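PDB 3MSO: steroid delta-isomerase from Pseudomonas aeruginosa, which probably isomerises steroid-like substrates by shifting a carbon-carbon double bond, within an NTF2-like fold. Local coordinates for residues Leu5-Leu15 against Gln74-Leu85; Glu93-Met101 against Phe113-Gly122. All coordinates share one frame; numbering follows the deposited sequence.

Interaction 1 of 2, residues Leu5-Leu15 against Gln74-Leu85; sequences LPLEANAAATL and QLASADGRSVVL
E8 lends both its backbone and its side chain to the turn that joins strands 69-77 and 82-91. Its N-H makes a nearly straight hydrogen bond (176°) to G80 O, N to O 2.9 Å, meeting a lone pair of that oxygen in the plane of its carbonyl. The carboxylate meets R81 as a salt bridge, E8 OE2 to R81 NH2 3.1 Å. It lies over one face of the guanidinium, the two planes 68° apart, and no N-H points at the oxygen; the NH2 also pairs with D106.

The turn is a type I beta turn from S77 to G80. D79 OD1 closes an Asx turn by accepting from R81 N, and it also takes the S77 hydroxyl. G80 has positive phi, natural for glycine, and with no side chain it lets P6 O come within 3.6 Å of its CA.

Apolar contacts fill the remainder, joining the N-terminal segment and the first turns of helix 9-23 to the sheet of this NTF2-like fold. The small A76 CB is met by L5 CG at 3.8 Å and L7 CD2 at 3.7 Å. V83 CG2, anti to its backbone N, touches both L5 CD2 (3.8 Å) and L15 CD2 (4.0 Å). The L15 and L85 side chains run past each other in opposite directions, their CD1 atoms 3.7 Å apart.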
ATOM      1  N   LEU B   5     -27.698  -9.943 -20.338  1.00 68.95           N
ATOM      2  CA  LEU B   5     -28.083  -9.835 -18.938  1.00 66.70           C
ATOM      3  C   LEU B   5     -29.406  -9.047 -18.837  1.00 67.11           C
ATOM      4  O   LEU B   5     -29.684  -8.238 -19.727  1.00 66.58           O
ATOM      5  CB  LEU B   5     -26.966  -9.002 -18.252  1.00 65.61           C
ATOM      6  CG  LEU B   5     -26.062  -9.612 -17.177  1.00 68.43           C
ATOM      7  CD1 LEU B   5     -25.687 -11.048 -17.477  1.00 69.85           C
ATOM      8  CD2 LEU B   5     -24.807  -8.787 -17.035  1.00 66.05           C
ATOM      9  N   PRO B   6     -30.159  -9.157 -17.715  1.00 60.57           N
ATOM     10  CA  PRO B   6     -31.385  -8.342 -17.566  1.00 59.78           C
ATOM     11  C   PRO B   6     -31.126  -6.858 -17.242  1.00 63.12           C
ATOM     12  O   PRO B   6     -31.530  -6.361 -16.179  1.00 64.73           O
ATOM     13  CB  PRO B   6     -32.119  -9.050 -16.425  1.00 61.84           C
ATOM     14  CG  PRO B   6     -31.023  -9.624 -15.577  1.00 65.59           C
ATOM     15  CD  PRO B   6     -29.959 -10.056 -16.554  1.00 60.98           C
ATOM     16  N   LEU B   7     -30.450  -6.153 -18.158  1.00 56.72           N
ATOM     17  CA  LEU B   7     -30.087  -4.746 -18.016  1.00 53.92           C
ATOM     18  C   LEU B   7     -31.037  -3.855 -18.754  1.00 56.37           C
ATOM     19  O   LEU B   7     -31.630  -4.287 -19.734  1.00 60.60           O
ATOM     20  CB  LEU B   7     -28.673  -4.503 -18.565  1.00 52.77           C
ATOM     21  CG  LEU B   7     -27.509  -5.017 -17.760  1.00 56.46           C
ATOM     22  CD1 LEU B   7     -26.212  -4.673 -18.453  1.00 55.53           C
ATOM     23  CD2 LEU B   7     -27.499  -4.416 -16.346  1.00 61.67           C
ATOM     24  N   GLU B   8     -31.122  -2.577 -18.337  1.00 48.88           N
ATOM     25  CA  GLU B   8     -31.893  -1.551 -19.013  1.00 47.37           C
ATOM     26  C   GLU B   8     -31.280  -1.372 -20.408  1.00 50.92           C
ATOM     27  O   GLU B   8     -30.064  -1.491 -20.570  1.00 50.60           O
ATOM     28  CB  GLU B   8     -31.832  -0.236 -18.236  1.00 48.48           C
ATOM     29  CG  GLU B   8     -32.637  -0.213 -16.944  1.00 52.37           C
ATOM     30  CD  GLU B   8     -32.842   1.160 -16.327  1.00 79.79           C
ATOM     31  OE1 GLU B   8     -32.138   2.120 -16.724  1.00 95.45           O
ATOM     32  OE2 GLU B   8     -33.730   1.276 -15.452  1.00 71.35           O
ATOM     33  N   ALA B   9     -32.114  -1.121 -21.404  1.00 48.75           N
ATOM     34  CA  ALA B   9     -31.693  -0.993 -22.795  1.00 48.67           C
ATOM     35  C   ALA B   9     -30.485  -0.082 -22.983  1.00 53.38           C
ATOM     36  O   ALA B   9     -29.499  -0.494 -23.602  1.00 54.57           O
ATOM     37  CB  ALA B   9     -32.863  -0.557 -23.677  1.00 49.80           C
ATOM     38  N   ASN B  10     -30.532   1.117 -22.390  1.00 48.09           N
ATOM     39  CA  ASN B  10     -29.478   2.111 -22.524  1.00 47.56           C
ATOM     40  C   ASN B  10     -28.183   1.669 -21.871  1.00 51.10           C
ATOM     41  O   ASN B  10     -27.138   1.737 -22.512  1.00 52.33           O
ATOM     42  CB  ASN B  10     -29.947   3.476 -22.061  1.00 46.67           C
ATOM     43  CG  ASN B  10     -31.062   4.059 -22.896  1.00 59.47           C
ATOM     44  OD1 ASN B  10     -31.158   3.854 -24.113  1.00 53.66           O
ATOM     45  ND2 ASN B  10     -31.925   4.823 -22.268  1.00 52.11           N
ATOM     46  N   ALA B  11     -28.269   1.134 -20.642  1.00 45.23           N
ATOM     47  CA  ALA B  11     -27.166   0.568 -19.871  1.00 42.85           C
ATOM     48  C   ALA B  11     -26.501  -0.554 -20.680  1.00 47.94           C
ATOM     49  O   ALA B  11     -25.275  -0.541 -20.846  1.00 48.96           O
ATOM     50  CB  ALA B  11     -27.706   0.015 -18.561  1.00 42.56           C
ATOM     51  N   ALA B  12     -27.320  -1.482 -21.233  1.00 44.50           N
ATOM     52  CA  ALA B  12     -26.878  -2.584 -22.083  1.00 44.76           C
ATOM     53  C   ALA B  12     -26.104  -2.071 -23.323  1.00 52.11           C
ATOM     54  O   ALA B  12     -25.071  -2.645 -23.681  1.00 54.64           O
ATOM     55  CB  ALA B  12     -28.069  -3.426 -22.517  1.00 45.53           C
ATOM     56  N   ALA B  13     -26.584  -0.982 -23.954  1.00 46.83           N
ATOM     57  CA  ALA B  13     -25.954  -0.389 -25.138  1.00 45.95           C
ATOM     58  C   ALA B  13     -24.569   0.192 -24.811  1.00 47.71           C
ATOM     59  O   ALA B  13     -23.631  -0.031 -25.570  1.00 47.42           O
ATOM     60  CB  ALA B  13     -26.856   0.683 -25.720  1.00 47.38           C
ATOM     61  N   THR B  14     -24.436   0.888 -23.664  1.00 43.61           N
ATOM     62  CA  THR B  14     -23.162   1.459 -23.189  1.00 44.14           C
ATOM     63  C   THR B  14     -22.204   0.330 -22.861  1.00 48.86           C
ATOM     64  O   THR B  14     -21.047   0.397 -23.262  1.00 49.15           O
ATOM     65  CB  THR B  14     -23.384   2.354 -21.977  1.00 44.93           C
ATOM     66  OG1 THR B  14     -24.364   3.317 -22.327  1.00 40.60           O
ATOM     67  CG2 THR B  14     -22.115   3.068 -21.519  1.00 40.85           C
ATOM     68  N   LEU B  15     -22.692  -0.712 -22.147  1.00 45.58           N
ATOM     69  CA  LEU B  15     -21.884  -1.881 -21.799  1.00 45.11           C
ATOM     70  C   LEU B  15     -21.334  -2.540 -23.054  1.00 51.16           C
ATOM     71  O   LEU B  15     -20.138  -2.825 -23.106  1.00 52.12           O
ATOM     72  CB  LEU B  15     -22.665  -2.877 -20.931  1.00 43.87           C
ATOM     73  CG  LEU B  15     -21.904  -4.125 -20.510  1.00 47.45           C
ATOM     74  CD1 LEU B  15     -20.730  -3.763 -19.648  1.00 47.21           C
ATOM     75  CD2 LEU B  15     -22.835  -5.113 -19.811  1.00 47.67           C
ATOM     76  N   GLN B  74     -20.313 -12.019 -15.630  1.00 33.73           N
ATOM     77  CA  GLN B  74     -20.976 -10.726 -15.737  1.00 32.52           C
ATOM     78  C   GLN B  74     -22.285 -10.864 -14.989  1.00 35.43           C
ATOM     79  O   GLN B  74     -23.083 -11.765 -15.267  1.00 36.73           O
ATOM     80  CB  GLN B  74     -21.193 -10.325 -17.205  1.00 34.31           C
ATOM     81  CG  GLN B  74     -19.866 -10.198 -17.937  1.00 47.90           C
ATOM     82  CD  GLN B  74     -19.956  -9.593 -19.291  1.00 59.03           C
ATOM     83  OE1 GLN B  74     -20.907  -8.887 -19.617  1.00 44.82           O
ATOM     84  NE2 GLN B  74     -18.937  -9.840 -20.090  1.00 59.71           N
ATOM     85  N   LEU B  75     -22.470 -10.007 -14.005  1.00 31.19           N
ATOM     86  CA  LEU B  75     -23.617 -10.026 -13.122  1.00 31.34           C
ATOM     87  C   LEU B  75     -24.324  -8.679 -13.137  1.00 39.55           C
ATOM     88  O   LEU B  75     -23.676  -7.632 -13.131  1.00 41.40           O
ATOM     89  CB  LEU B  75     -23.148 -10.358 -11.681  1.00 30.95           C
ATOM     90  CG  LEU B  75     -22.209 -11.579 -11.506  1.00 32.85           C
ATOM     91  CD1 LEU B  75     -20.740 -11.148 -11.424  1.00 30.79           C
ATOM     92  CD2 LEU B  75     -22.608 -12.408 -10.311  1.00 30.59           C
ATOM     93  N   ALA B  76     -25.652  -8.709 -13.136  1.00 37.59           N
ATOM     94  CA  ALA B  76     -26.492  -7.511 -13.143  1.00 37.92           C
ATOM     95  C   ALA B  76     -27.305  -7.373 -11.855  1.00 45.05           C
ATOM     96  O   ALA B  76     -27.783  -8.373 -11.309  1.00 46.26           O
ATOM     97  CB  ALA B  76     -27.436  -7.552 -14.343  1.00 38.31           C
ATOM     98  N   SER B  77     -27.500  -6.134 -11.396  1.00 42.57           N
ATOM     99  CA  SER B  77     -28.370  -5.855 -10.248  1.00 44.40           C
ATOM    100  C   SER B  77     -29.853  -5.965 -10.725  1.00 52.97           C
ATOM    101  O   SER B  77     -30.108  -5.834 -11.936  1.00 51.29           O
ATOM    102  CB  SER B  77     -28.090  -4.461  -9.707  1.00 45.45           C
ATOM    103  OG  SER B  77     -28.303  -3.486 -10.710  1.00 46.75           O
ATOM    104  N   ALA B  78     -30.817  -6.189  -9.796  1.00 53.73           N
ATOM    105  CA  ALA B  78     -32.240  -6.319 -10.188  1.00 56.59           C
ATOM    106  C   ALA B  78     -32.858  -5.069 -10.845  1.00 61.84           C
ATOM    107  O   ALA B  78     -33.839  -5.194 -11.578  1.00 63.80           O
ATOM    108  CB  ALA B  78     -33.092  -6.770  -9.017  1.00 59.20           C
ATOM    109  N   ASP B  79     -32.280  -3.882 -10.618  1.00 57.00           N
ATOM    110  CA  ASP B  79     -32.775  -2.653 -11.239  1.00 55.96           C
ATOM    111  C   ASP B  79     -32.254  -2.424 -12.684  1.00 57.70           C
ATOM    112  O   ASP B  79     -32.604  -1.415 -13.306  1.00 59.88           O
ATOM    113  CB  ASP B  79     -32.505  -1.445 -10.319  1.00 57.94           C
ATOM    114  CG  ASP B  79     -31.081  -0.934 -10.239  1.00 65.00           C
ATOM    115  OD1 ASP B  79     -30.170  -1.635 -10.704  1.00 61.82           O
ATOM    116  OD2 ASP B  79     -30.876   0.154  -9.672  1.00 80.03           O
ATOM    117  N   GLY B  80     -31.397  -3.334 -13.171  1.00 51.63           N
ATOM    118  CA  GLY B  80     -30.804  -3.291 -14.509  1.00 51.27           C
ATOM    119  C   GLY B  80     -29.962  -2.061 -14.797  1.00 54.99           C
ATOM    120  O   GLY B  80     -29.745  -1.711 -15.959  1.00 54.89           O
ATOM    121  N   ARG B  81     -29.463  -1.427 -13.731  1.00 51.24           N
ATOM    122  CA  ARG B  81     -28.670  -0.197 -13.742  1.00 50.97           C
ATOM    123  C   ARG B  81     -27.240  -0.385 -13.280  1.00 50.35           C
ATOM    124  O   ARG B  81     -26.427   0.538 -13.448  1.00 50.03           O
ATOM    125  CB  ARG B  81     -29.336   0.868 -12.864  1.00 53.33           C
ATOM    126  CG  ARG B  81     -30.683   1.314 -13.370  1.00 63.34           C
ATOM    127  CD  ARG B  81     -31.333   2.196 -12.341  1.00 81.94           C
ATOM    128  NE  ARG B  81     -32.647   2.638 -12.783  1.00100.55           N
ATOM    129  CZ  ARG B  81     -32.850   3.620 -13.655  1.00115.98           C
ATOM    130  NH1 ARG B  81     -31.819   4.260 -14.198  1.00102.34           N
ATOM    131  NH2 ARG B  81     -34.085   3.953 -14.011  1.00 97.21           N
ATOM    132  N   SER B  82     -26.941  -1.540 -12.671  1.00 43.64           N
ATOM    133  CA  SER B  82     -25.598  -1.860 -12.214  1.00 42.97           C
ATOM    134  C   SER B  82     -25.146  -3.216 -12.723  1.00 46.07           C
ATOM    135  O   SER B  82     -25.925  -4.174 -12.795  1.00 43.69           O
ATOM    136  CB  SER B  82     -25.475  -1.762 -10.700  1.00 47.19           C
ATOM    137  OG  SER B  82     -25.264  -0.416 -10.309  1.00 59.52           O
ATOM    138  N   VAL B  83     -23.862  -3.277 -13.077  1.00 42.98           N
ATOM    139  CA  VAL B  83     -23.196  -4.452 -13.598  1.00 41.42           C
ATOM    140  C   VAL B  83     -21.873  -4.683 -12.873  1.00 44.95           C
ATOM    141  O   VAL B  83     -21.218  -3.725 -12.445  1.00 45.22           O
ATOM    142  CB  VAL B  83     -23.029  -4.312 -15.141  1.00 45.42           C
ATOM    143  CG1 VAL B  83     -21.844  -3.428 -15.537  1.00 44.38           C
ATOM    144  CG2 VAL B  83     -22.951  -5.669 -15.826  1.00 45.93           C
ATOM    145  N   VAL B  84     -21.502  -5.947 -12.707  1.00 40.90           N
ATOM    146  CA  VAL B  84     -20.193  -6.346 -12.199  1.00 40.15           C
ATOM    147  C   VAL B  84     -19.564  -7.207 -13.292  1.00 43.60           C
ATOM    148  O   VAL B  84     -20.160  -8.209 -13.724  1.00 43.59           O
ATOM    149  CB  VAL B  84     -20.198  -7.036 -10.805  1.00 43.31           C
ATOM    150  CG1 VAL B  84     -18.919  -7.850 -10.583  1.00 42.20           C
ATOM    151  CG2 VAL B  84     -20.379  -6.011  -9.695  1.00 42.86           C
ATOM    152  N   LEU B  85     -18.401  -6.757 -13.783  1.00 38.64           N
ATOM    153  CA  LEU B  85     -17.628  -7.467 -14.806  1.00 38.03           C
ATOM    154  C   LEU B  85     -16.388  -8.026 -14.137  1.00 41.73           C
ATOM    155  O   LEU B  85     -15.482  -7.261 -13.776  1.00 43.62           O
ATOM    156  CB  LEU B  85     -17.246  -6.552 -15.999  1.00 37.68           C
ATOM    157  CG  LEU B  85     -18.354  -5.677 -16.580  1.00 40.90           C
ATOM    158  CD1 LEU B  85     -17.795  -4.679 -17.557  1.00 40.34           C
ATOM    159  CD2 LEU B  85     -19.483  -6.530 -17.182  1.00 41.47           C
TER

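Interaction 2 of 2, residues Glu93-Met101 against Phe113-Gly122; sequences ERELKGIDM and FEVMVRPMSG
K97 O is approached by two donors from the facing strand: R118 N hydrogen-bonds to K97 O at 2.8 Å. The second, weaker contact is a CA-H...O approach, V117 CA to K97 O 3.3 Å. R118 O in turn accepts from K97 N nearly along its C=O axis. Similar two-way bonding links I99 with M116 and M101 with E114, so three hydrogen-bonded pairs alternate with the non-hydrogen-bonded pairs G98-V117 and D100-V115.

Strands 94-104 and 110-118 thus form an antiparallel beta hairpin in the curved sheet of the NTF2-like fold; the N-to-C directions of 94-101 and 113-118 lie 155° apart. On one face the unbranched selenomethionine chains lie against I99 and each other: I99 CG1 is 3.9 Å from M116 CB, and the bent M101 chain brings CE to 3.8 Å from M116 CE. K97 and R118 lie side by side on this face. K97 NZ forms salt bridges with E86 and with E114 of the second subunit; R118 NH1 pairs with that same E114, and R118 NE hydrogen-bonds to S42 O of the second subunit.

On the other face D100 turns OD1 to the F113 ring edge, in its plane, 3.3 Å from CE1; OD2 bonds to Y71. There L96 CD2 packs on V117 CG1 at 4.1 Å. Beyond the cis peptide before P119, helix 120-138 begins. The bent R94 chain sets CG 3.5 Å from S121 O, with S121 CB over one face of the guanidinium, which pairs with E93 of the third subunit.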
ATOM      1  N   GLU B  93       4.848 -10.351 -13.034  1.00 76.40           N
ATOM      2  CA  GLU B  93       4.770 -11.692 -12.446  1.00 76.33           C
ATOM      3  C   GLU B  93       3.475 -11.869 -11.649  1.00 76.87           C
ATOM      4  O   GLU B  93       3.082 -13.007 -11.364  1.00 76.35           O
ATOM      5  CB  GLU B  93       5.948 -11.899 -11.488  1.00 79.10           C
ATOM      6  N   ARG B  94       2.835 -10.737 -11.261  1.00 69.84           N
ATOM      7  CA  ARG B  94       1.649 -10.742 -10.428  1.00 65.67           C
ATOM      8  C   ARG B  94       0.368 -11.045 -11.128  1.00 66.15           C
ATOM      9  O   ARG B  94      -0.165 -10.246 -11.895  1.00 65.14           O
ATOM     10  CB  ARG B  94       1.577  -9.527  -9.496  1.00 63.09           C
ATOM     11  CG  ARG B  94       2.111  -9.816  -8.087  1.00 72.29           C
ATOM     12  CD  ARG B  94       3.518 -10.369  -8.114  1.00 83.77           C
ATOM     13  NE  ARG B  94       3.999 -10.783  -6.799  1.00 90.85           N
ATOM     14  CZ  ARG B  94       4.843 -10.081  -6.060  1.00106.95           C
ATOM     15  NH1 ARG B  94       5.295  -8.908  -6.492  1.00 92.04           N
ATOM     16  NH2 ARG B  94       5.245 -10.540  -4.885  1.00 96.71           N
ATOM     17  N   GLU B  95      -0.096 -12.250 -10.864  1.00 60.90           N
ATOM     18  CA  GLU B  95      -1.341 -12.785 -11.364  1.00 58.77           C
ATOM     19  C   GLU B  95      -2.459 -12.121 -10.560  1.00 57.30           C
ATOM     20  O   GLU B  95      -2.360 -12.052  -9.345  1.00 57.76           O
ATOM     21  CB  GLU B  95      -1.316 -14.312 -11.164  1.00 61.28           C
ATOM     22  CG  GLU B  95      -2.142 -15.082 -12.168  1.00 69.26           C
ATOM     23  CD  GLU B  95      -1.614 -15.016 -13.583  1.00 83.31           C
ATOM     24  OE1 GLU B  95      -0.623 -15.720 -13.880  1.00 73.00           O
ATOM     25  OE2 GLU B  95      -2.195 -14.259 -14.393  1.00 84.19           O
ATOM     26  N   LEU B  96      -3.460 -11.537 -11.202  1.00 49.80           N
ATOM     27  CA  LEU B  96      -4.505 -10.910 -10.396  1.00 46.01           C
ATOM     28  C   LEU B  96      -5.935 -11.219 -10.841  1.00 48.93           C
ATOM     29  O   LEU B  96      -6.189 -11.725 -11.936  1.00 47.02           O
ATOM     30  CB  LEU B  96      -4.271  -9.402 -10.137  1.00 44.51           C
ATOM     31  CG  LEU B  96      -4.359  -8.460 -11.334  1.00 49.32           C
ATOM     32  CD1 LEU B  96      -5.828  -8.034 -11.659  1.00 48.10           C
ATOM     33  CD2 LEU B  96      -3.513  -7.246 -11.117  1.00 51.65           C
ATOM     34  N   LYS B  97      -6.859 -10.853  -9.971  1.00 45.79           N
ATOM     35  CA  LYS B  97      -8.283 -11.054 -10.134  1.00 44.52           C
ATOM     36  C   LYS B  97      -8.964  -9.749  -9.754  1.00 46.23           C
ATOM     37  O   LYS B  97      -8.496  -9.060  -8.829  1.00 46.22           O
ATOM     38  CB  LYS B  97      -8.677 -12.159  -9.157  1.00 47.67           C
ATOM     39  CG  LYS B  97      -9.839 -12.963  -9.571  1.00 57.81           C
ATOM     40  CD  LYS B  97      -9.657 -13.795 -10.820  1.00 52.50           C
ATOM     41  CE  LYS B  97     -11.061 -13.944 -11.356  1.00 45.56           C
ATOM     42  NZ  LYS B  97     -12.011 -14.406 -10.285  1.00 48.11           N
ATOM     43  N   GLY B  98     -10.010  -9.386 -10.485  1.00 39.39           N
ATOM     44  CA  GLY B  98     -10.687  -8.126 -10.216  1.00 37.63           C
ATOM     45  C   GLY B  98     -12.106  -8.002 -10.706  1.00 41.88           C
ATOM     46  O   GLY B  98     -12.619  -8.894 -11.386  1.00 41.27           O
ATOM     47  N   ILE B  99     -12.742  -6.863 -10.362  1.00 38.39           N
ATOM     48  CA  ILE B  99     -14.091  -6.507 -10.795  1.00 37.27           C
ATOM     49  C   ILE B  99     -14.198  -5.056 -11.242  1.00 42.76           C
ATOM     50  O   ILE B  99     -13.610  -4.179 -10.635  1.00 43.23           O
ATOM     51  CB  ILE B  99     -15.221  -6.844  -9.765  1.00 39.91           C
ATOM     52  CG1 ILE B  99     -15.049  -6.103  -8.418  1.00 41.59           C
ATOM     53  CG2 ILE B  99     -15.411  -8.340  -9.588  1.00 40.02           C
ATOM     54  CD1 ILE B  99     -16.395  -5.611  -7.767  1.00 49.18           C
ATOM     55  N   ASP B 100     -14.979  -4.806 -12.297  1.00 41.48           N
ATOM     56  CA  ASP B 100     -15.362  -3.461 -12.732  1.00 41.10           C
ATOM     57  C   ASP B 100     -16.823  -3.426 -12.288  1.00 42.86           C
ATOM     58  O   ASP B 100     -17.610  -4.252 -12.771  1.00 45.39           O
ATOM     59  CB  ASP B 100     -15.285  -3.294 -14.270  1.00 42.96           C
ATOM     60  CG  ASP B 100     -13.881  -3.227 -14.834  1.00 48.83           C
ATOM     61  OD1 ASP B 100     -13.008  -2.632 -14.175  1.00 52.57           O
ATOM     62  OD2 ASP B 100     -13.667  -3.724 -15.966  1.00 48.03           O
HETATM   63  N   MSE B 101     -17.160  -2.590 -11.292  1.00 34.55           N
HETATM   64  CA  MSE B 101     -18.538  -2.454 -10.817  1.00 33.47           C
HETATM   65  C   MSE B 101     -19.067  -1.116 -11.328  1.00 42.14           C
HETATM   66  O   MSE B 101     -18.752  -0.065 -10.776  1.00 45.50           O
HETATM   67  CB  MSE B 101     -18.662  -2.606  -9.295  1.00 34.06           C
HETATM   68  CG  MSE B 101     -20.115  -2.485  -8.783  1.00 38.18           C
HETATM   69 SE   MSE B 101     -20.425  -3.509  -7.145  0.75 42.68          SE
HETATM   70  CE  MSE B 101     -19.082  -2.758  -6.021  1.00 38.59           C
ATOM     71  N   PHE B 113     -17.845   4.173 -11.439  1.00 45.43           N
ATOM     72  CA  PHE B 113     -17.008   3.087 -11.896  1.00 43.60           C
ATOM     73  C   PHE B 113     -16.077   2.759 -10.749  1.00 48.10           C
ATOM     74  O   PHE B 113     -15.153   3.524 -10.450  1.00 48.71           O
ATOM     75  CB  PHE B 113     -16.216   3.503 -13.133  1.00 46.10           C
ATOM     76  CG  PHE B 113     -15.727   2.356 -13.988  1.00 47.18           C
ATOM     77  CD1 PHE B 113     -14.838   1.412 -13.477  1.00 47.79           C
ATOM     78  CD2 PHE B 113     -16.092   2.261 -15.327  1.00 49.25           C
ATOM     79  CE1 PHE B 113     -14.361   0.372 -14.274  1.00 47.22           C
ATOM     80  CE2 PHE B 113     -15.613   1.215 -16.124  1.00 50.59           C
ATOM     81  CZ  PHE B 113     -14.741   0.285 -15.593  1.00 46.88           C
ATOM     82  N   GLU B 114     -16.341   1.620 -10.093  1.00 42.98           N
ATOM     83  CA  GLU B 114     -15.604   1.134  -8.935  1.00 41.08           C
ATOM     84  C   GLU B 114     -14.837  -0.132  -9.271  1.00 42.77           C
ATOM     85  O   GLU B 114     -15.415  -1.103  -9.758  1.00 42.29           O
ATOM     86  CB  GLU B 114     -16.590   0.915  -7.801  1.00 42.16           C
ATOM     87  CG  GLU B 114     -15.982   0.578  -6.464  1.00 49.14           C
ATOM     88  CD  GLU B 114     -16.992   0.530  -5.334  1.00 58.11           C
ATOM     89  OE1 GLU B 114     -18.198   0.748  -5.589  1.00 49.83           O
ATOM     90  OE2 GLU B 114     -16.572   0.252  -4.190  1.00 38.28           O
ATOM     91  N   VAL B 115     -13.521  -0.112  -9.031  1.00 39.34           N
ATOM     92  CA  VAL B 115     -12.649  -1.263  -9.303  1.00 38.50           C
ATOM     93  C   VAL B 115     -12.129  -1.856  -7.985  1.00 39.72           C
ATOM     94  O   VAL B 115     -11.814  -1.108  -7.065  1.00 39.76           O
ATOM     95  CB  VAL B 115     -11.485  -0.876 -10.269  1.00 43.26           C
ATOM     96  CG1 VAL B 115     -10.557  -2.062 -10.550  1.00 42.92           C
ATOM     97  CG2 VAL B 115     -12.019  -0.297 -11.575  1.00 43.59           C
HETATM   98  N   MSE B 116     -12.077  -3.196  -7.893  1.00 33.70           N
HETATM   99  CA  MSE B 116     -11.474  -3.947  -6.768  1.00 31.99           C
HETATM  100  C   MSE B 116     -10.556  -5.012  -7.390  1.00 41.98           C
HETATM  101  O   MSE B 116     -10.866  -5.582  -8.440  1.00 41.73           O
HETATM  102  CB  MSE B 116     -12.500  -4.636  -5.871  1.00 31.65           C
HETATM  103  CG  MSE B 116     -13.556  -3.700  -5.326  1.00 34.39           C
HETATM  104 SE   MSE B 116     -14.590  -4.551  -3.944  0.75 35.53          SE
HETATM  105  CE  MSE B 116     -16.025  -3.245  -3.878  1.00 31.37           C
ATOM    106  N   VAL B 117      -9.421  -5.243  -6.754  1.00 41.27           N
ATOM    107  CA  VAL B 117      -8.420  -6.197  -7.207  1.00 41.00           C
ATOM    108  C   VAL B 117      -8.011  -7.046  -6.004  1.00 46.31           C
ATOM    109  O   VAL B 117      -8.071  -6.573  -4.867  1.00 47.80           O
ATOM    110  CB  VAL B 117      -7.232  -5.442  -7.912  1.00 43.42           C
ATOM    111  CG1 VAL B 117      -5.932  -6.253  -7.905  1.00 43.67           C
ATOM    112  CG2 VAL B 117      -7.605  -5.034  -9.347  1.00 42.10           C
ATOM    113  N   ARG B 118      -7.682  -8.318  -6.258  1.00 42.64           N
ATOM    114  CA  ARG B 118      -7.159  -9.284  -5.284  1.00 41.32           C
ATOM    115  C   ARG B 118      -6.105 -10.181  -5.992  1.00 45.88           C
ATOM    116  O   ARG B 118      -6.227 -10.381  -7.210  1.00 45.55           O
ATOM    117  CB  ARG B 118      -8.279 -10.103  -4.623  1.00 34.83           C
ATOM    118  CG  ARG B 118      -9.052 -11.018  -5.570  1.00 36.00           C
ATOM    119  CD  ARG B 118      -9.818 -12.071  -4.789  1.00 37.32           C
ATOM    120  NE  ARG B 118      -8.919 -13.070  -4.207  1.00 34.50           N
ATOM    121  CZ  ARG B 118      -8.506 -14.155  -4.848  1.00 42.66           C
ATOM    122  NH1 ARG B 118      -8.920 -14.402  -6.084  1.00 41.01           N
ATOM    123  NH2 ARG B 118      -7.685 -15.010  -4.255  1.00 33.05           N
ATOM    124  N   PRO B 119      -5.084 -10.736  -5.292  1.00 44.01           N
ATOM    125  CA  PRO B 119      -4.761 -10.594  -3.850  1.00 45.31           C
ATOM    126  C   PRO B 119      -3.972  -9.318  -3.566  1.00 51.28           C
ATOM    127  O   PRO B 119      -3.742  -8.529  -4.481  1.00 52.81           O
ATOM    128  CB  PRO B 119      -3.941 -11.856  -3.568  1.00 48.28           C
ATOM    129  CG  PRO B 119      -3.192 -12.091  -4.847  1.00 52.57           C
ATOM    130  CD  PRO B 119      -4.080 -11.574  -5.976  1.00 46.26           C
HETATM  131  N   MSE B 120      -3.541  -9.121  -2.329  1.00 48.22           N
HETATM  132  CA  MSE B 120      -2.740  -7.965  -1.935  1.00 48.39           C
HETATM  133  C   MSE B 120      -1.570  -7.694  -2.915  1.00 52.96           C
HETATM  134  O   MSE B 120      -1.430  -6.569  -3.384  1.00 52.91           O
HETATM  135  CB  MSE B 120      -2.210  -8.173  -0.508  1.00 52.19           C
HETATM  136  CG  MSE B 120      -1.189  -7.127  -0.089  1.00 60.54           C
HETATM  137 SE   MSE B 120      -1.996  -5.382   0.077  0.75 68.37          SE
HETATM  138  CE  MSE B 120      -2.416  -5.615   1.987  1.00 65.56           C
ATOM    139  N   SER B 121      -0.755  -8.731  -3.220  1.00 49.78           N
ATOM    140  CA  SER B 121       0.405  -8.692  -4.130  1.00 49.93           C
ATOM    141  C   SER B 121       0.056  -8.109  -5.503  1.00 52.53           C
ATOM    142  O   SER B 121       0.840  -7.318  -6.042  1.00 53.15           O
ATOM    143  CB  SER B 121       1.021 -10.081  -4.281  1.00 52.36           C
ATOM    144  OG  SER B 121       0.025 -11.089  -4.374  1.00 59.97           O
ATOM    145  N   GLY B 122      -1.111  -8.487  -6.030  1.00 46.37           N
ATOM    146  CA  GLY B 122      -1.616  -8.000  -7.306  1.00 45.48           C
ATOM    147  C   GLY B 122      -1.971  -6.529  -7.236  1.00 49.57           C
ATOM    148  O   GLY B 122      -1.601  -5.761  -8.132  1.00 48.81           O
TER

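Strands 82-91 and 94-104 are neighbours in one sheet, so the contacts meet there although their centres lie 21 Å apart: L85 N probably bonds to D100 O, and V84 packs on I99 and M101. Interaction 2 is the more buried, a strand pairing within the sheet, built on regular backbone bonds with side chains on both faces. Interaction 1 lies nearer the periphery, where an N-terminal segment and helix lean on a strand-turn-strand unit; one backbone bond and a salt bridge hold its exposed end, with leucines packed on A76, V83 and L85 along the rest. Both also reach the second subunit: L75-S77 extend the sheet into it, whereas K97, E114 and R118 form salt bridges with it.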